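Local structure of cryptochrome DASH, chloroplastic/mitochondrial (Arabidopsis thaliana, 2J4D) at residues D75-H80 against G121-I126. The protein repairs cyclobutane pyrimidine dimers in single-stranded DNA, binds FAD and a folate antenna chromophore, and may also act as a photoreceptor. Numbering follows the deposited sequence.
Sequences DPRLFH and GKPEEI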
ATOM      1  N   ASP A  75     -11.430  11.686  -5.870  1.00 18.96           N
ATOM      2  CA  ASP A  75     -12.748  11.049  -5.878  1.00 20.18           C
ATOM      3  C   ASP A  75     -13.447  11.232  -4.536  1.00 20.59           C
ATOM      4  O   ASP A  75     -12.960  10.755  -3.516  1.00 18.96           O
ATOM      5  CB  ASP A  75     -12.553   9.554  -6.153  1.00 19.55           C
ATOM      6  CG  ASP A  75     -13.840   8.839  -6.528  1.00 24.18           C
ATOM      7  OD1 ASP A  75     -14.904   9.176  -5.972  1.00 21.08           O
ATOM      8  OD2 ASP A  75     -13.767   7.917  -7.375  1.00 24.79           O
ATOM      9  N   PRO A  76     -14.604  11.914  -4.522  1.00 18.71           N
ATOM     10  CA  PRO A  76     -15.332  12.129  -3.264  1.00 20.69           C
ATOM     11  C   PRO A  76     -15.663  10.840  -2.501  1.00 19.91           C
ATOM     12  O   PRO A  76     -15.769  10.837  -1.272  1.00 21.93           O
ATOM     13  CB  PRO A  76     -16.588  12.891  -3.713  1.00 23.90           C
ATOM     14  CG  PRO A  76     -16.781  12.451  -5.145  1.00 24.24           C
ATOM     15  CD  PRO A  76     -15.361  12.444  -5.672  1.00 20.88           C
ATOM     16  N   ARG A  77     -15.816   9.739  -3.224  1.00 20.96           N
ATOM     17  CA  ARG A  77     -16.135   8.468  -2.589  1.00 20.87           C
ATOM     18  C   ARG A  77     -14.983   7.965  -1.709  1.00 21.96           C
ATOM     19  O   ARG A  77     -15.198   7.182  -0.794  1.00 19.76           O
ATOM     20  CB  ARG A  77     -16.489   7.429  -3.657  1.00 22.28           C
ATOM     21  CG  ARG A  77     -17.809   7.731  -4.360  1.00 24.23           C
ATOM     22  CD  ARG A  77     -17.976   6.953  -5.663  1.00 27.12           C
ATOM     23  NE  ARG A  77     -16.980   7.357  -6.652  1.00 23.79           N
ATOM     24  CZ  ARG A  77     -17.165   7.310  -7.966  1.00 25.85           C
ATOM     25  NH1 ARG A  77     -18.316   6.872  -8.462  1.00 22.98           N
ATOM     26  NH2 ARG A  77     -16.205   7.717  -8.782  1.00 21.26           N
ATOM     27  N   LEU A  78     -13.768   8.435  -1.982  1.00 19.48           N
ATOM     28  CA  LEU A  78     -12.597   8.023  -1.212  1.00 21.88           C
ATOM     29  C   LEU A  78     -12.660   8.575   0.217  1.00 20.50           C
ATOM     30  O   LEU A  78     -11.972   8.091   1.120  1.00 20.41           O
ATOM     31  CB  LEU A  78     -11.328   8.524  -1.905  1.00 26.52           C
ATOM     32  CG  LEU A  78      -9.987   7.993  -1.402  1.00 34.77           C
ATOM     33  CD1 LEU A  78      -9.926   6.489  -1.627  1.00 36.16           C
ATOM     34  CD2 LEU A  78      -8.849   8.688  -2.140  1.00 39.35           C
ATOM     35  N   PHE A  79     -13.500   9.583   0.418  1.00 20.93           N
ATOM     36  CA  PHE A  79     -13.630  10.182   1.731  1.00 23.42           C
ATOM     37  C   PHE A  79     -15.017  10.081   2.322  1.00 25.47           C
ATOM     38  O   PHE A  79     -15.458  10.972   3.049  1.00 26.35           O
ATOM     39  CB  PHE A  79     -13.163  11.631   1.676  1.00 23.52           C
ATOM     40  CG  PHE A  79     -11.711  11.754   1.366  1.00 29.06           C
ATOM     41  CD1 PHE A  79     -10.765  11.588   2.368  1.00 33.09           C
ATOM     42  CD2 PHE A  79     -11.282  11.940   0.056  1.00 32.82           C
ATOM     43  CE1 PHE A  79      -9.404  11.599   2.069  1.00 34.66           C
ATOM     44  CE2 PHE A  79      -9.923  11.951  -0.254  1.00 33.20           C
ATOM     45  CZ  PHE A  79      -8.986  11.779   0.754  1.00 32.64           C
ATOM     46  N   HIS A  80     -15.708   8.996   1.988  1.00 21.38           N
ATOM     47  CA  HIS A  80     -17.020   8.739   2.554  1.00 24.43           C
ATOM     48  C   HIS A  80     -16.770   7.723   3.661  1.00 21.91           C
ATOM     49  O   HIS A  80     -15.911   7.965   4.499  1.00 20.37           O
ATOM     50  CB  HIS A  80     -17.980   8.214   1.484  1.00 26.00           C
ATOM     51  CG  HIS A  80     -18.474   9.285   0.562  1.00 30.85           C
ATOM     52  ND1 HIS A  80     -19.122   9.014  -0.623  1.00 32.12           N
ATOM     53  CD2 HIS A  80     -18.420  10.636   0.661  1.00 32.09           C
ATOM     54  CE1 HIS A  80     -19.442  10.151  -1.216  1.00 35.06           C
ATOM     55  NE2 HIS A  80     -19.029  11.150  -0.456  1.00 35.11           N
ATOM     56  N   GLY A 121     -13.501  15.481  -7.706  1.00 23.00           N
ATOM     57  CA  GLY A 121     -14.734  15.001  -8.305  1.00 24.08           C
ATOM     58  C   GLY A 121     -14.599  13.578  -8.815  1.00 22.44           C
ATOM     59  O   GLY A 121     -13.532  12.978  -8.708  1.00 19.92           O
ATOM     60  N   LYS A 122     -15.680  13.038  -9.370  1.00 20.47           N
ATOM     61  CA  LYS A 122     -15.671  11.679  -9.892  1.00 22.83           C
ATOM     62  C   LYS A 122     -14.958  11.602 -11.238  1.00 21.03           C
ATOM     63  O   LYS A 122     -15.208  12.411 -12.129  1.00 21.91           O
ATOM     64  CB  LYS A 122     -17.105  11.167 -10.048  1.00 22.11           C
ATOM     65  CG  LYS A 122     -17.831  11.003  -8.729  1.00 25.09           C
ATOM     66  CD  LYS A 122     -19.296  10.658  -8.946  1.00 28.65           C
ATOM     67  CE  LYS A 122     -20.018  10.532  -7.610  1.00 34.79           C
ATOM     68  NZ  LYS A 122     -21.484  10.261  -7.762  1.00 34.53           N
ATOM     69  N   PRO A 123     -14.056  10.621 -11.398  1.00 21.23           N
ATOM     70  CA  PRO A 123     -13.305  10.435 -12.643  1.00 19.38           C
ATOM     71  C   PRO A 123     -14.228  10.309 -13.857  1.00 19.99           C
ATOM     72  O   PRO A 123     -13.921  10.827 -14.933  1.00 18.85           O
ATOM     73  CB  PRO A 123     -12.539   9.134 -12.396  1.00 18.58           C
ATOM     74  CG  PRO A 123     -12.316   9.149 -10.919  1.00 24.49           C
ATOM     75  CD  PRO A 123     -13.661   9.616 -10.393  1.00 19.76           C
ATOM     76  N   GLU A 124     -15.349   9.604 -13.682  1.00 19.77           N
ATOM     77  CA  GLU A 124     -16.287   9.397 -14.784  1.00 19.98           C
ATOM     78  C   GLU A 124     -16.963  10.684 -15.223  1.00 22.40           C
ATOM     79  O   GLU A 124     -17.603  10.720 -16.272  1.00 23.84           O
ATOM     80  CB  GLU A 124     -17.347   8.342 -14.431  1.00 19.92           C
ATOM     81  CG  GLU A 124     -18.250   8.701 -13.267  1.00 22.63           C
ATOM     82  CD  GLU A 124     -17.760   8.131 -11.945  1.00 25.05           C
ATOM     83  OE1 GLU A 124     -16.529   8.067 -11.736  1.00 20.67           O
ATOM     84  OE2 GLU A 124     -18.609   7.758 -11.106  1.00 24.19           O
ATOM     85  N   GLU A 125     -16.838  11.736 -14.423  1.00 22.97           N
ATOM     86  CA  GLU A 125     -17.425  13.020 -14.794  1.00 25.33           C
ATOM     87  C   GLU A 125     -16.324  13.956 -15.286  1.00 23.89           C
ATOM     88  O   GLU A 125     -16.481  14.645 -16.298  1.00 26.58           O
ATOM     89  CB  GLU A 125     -18.183  13.624 -13.602  1.00 27.51           C
ATOM     90  CG  GLU A 125     -19.513  12.910 -13.341  1.00 35.17           C
ATOM     91  CD  GLU A 125     -20.205  13.324 -12.047  1.00 40.26           C
ATOM     92  OE1 GLU A 125     -19.725  14.254 -11.365  1.00 45.11           O
ATOM     93  OE2 GLU A 125     -21.242  12.711 -11.711  1.00 43.29           O
ATOM     94  N   ILE A 126     -15.189  13.945 -14.599  1.00 22.29           N
ATOM     95  CA  ILE A 126     -14.070  14.810 -14.963  1.00 22.54           C
ATOM     96  C   ILE A 126     -13.356  14.414 -16.256  1.00 24.63           C
ATOM     97  O   ILE A 126     -13.116  15.258 -17.125  1.00 24.22           O
ATOM     98  CB  ILE A 126     -13.020  14.843 -13.835  1.00 21.66           C
ATOM     99  CG1 ILE A 126     -13.610  15.526 -12.600  1.00 22.82           C
ATOM    100  CG2 ILE A 126     -11.758  15.554 -14.309  1.00 22.87           C
ATOM    101  CD1 ILE A 126     -12.796  15.318 -11.347  1.00 26.48           C
TER
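At the C-terminal end of the parallel strands in the photolyase alpha/beta domain, the 3-10 turn after strand 67-74 meets the start of helix 123-134 through a salt-bridge network in which Arg77 joins Asp75 to Glu124. Arginine suits the middle place because its flat guanidinium can pair with two carboxylates. Asp75 is gripped side-on: NE of Arg77 gives to OD1 at 2.8 Å, and NH2 to OD2. Asp75 OD1 also accepts from Arg77 N at 2.9 Å, closing an Asx turn, which its short side chain fits. Glu124, longer and bent at chi2 (-95°), comes tip to tip from the helix's first turn, its carboxylate nearly coplanar with the guanidinium. NH1 of Arg77 reaches the syn lone pair of Glu124 OE2 at 2.8 Å, while NH2 gives a straighter bond to OE1 (3.0 Å, 167°). A leucine in place of Arg77 would probably leave the two carboxylates, 5.2 Å apart between Asp75 OD2 and Glu124 OE1, without the charge between them. Proline suits position 76, first in the 3-10 turn, where no backbone N-H is needed; Pro76 CD rests 3.4 Å from Gly121 C. Gly121 has phi 151°, where a side chain would strike the preceding carbonyl oxygen. Lysine suits position 122, the N-cap, by its long aliphatic chain, which crosses one guanidinium face, Lys122 CG 3.7 Å from Arg77 NH2.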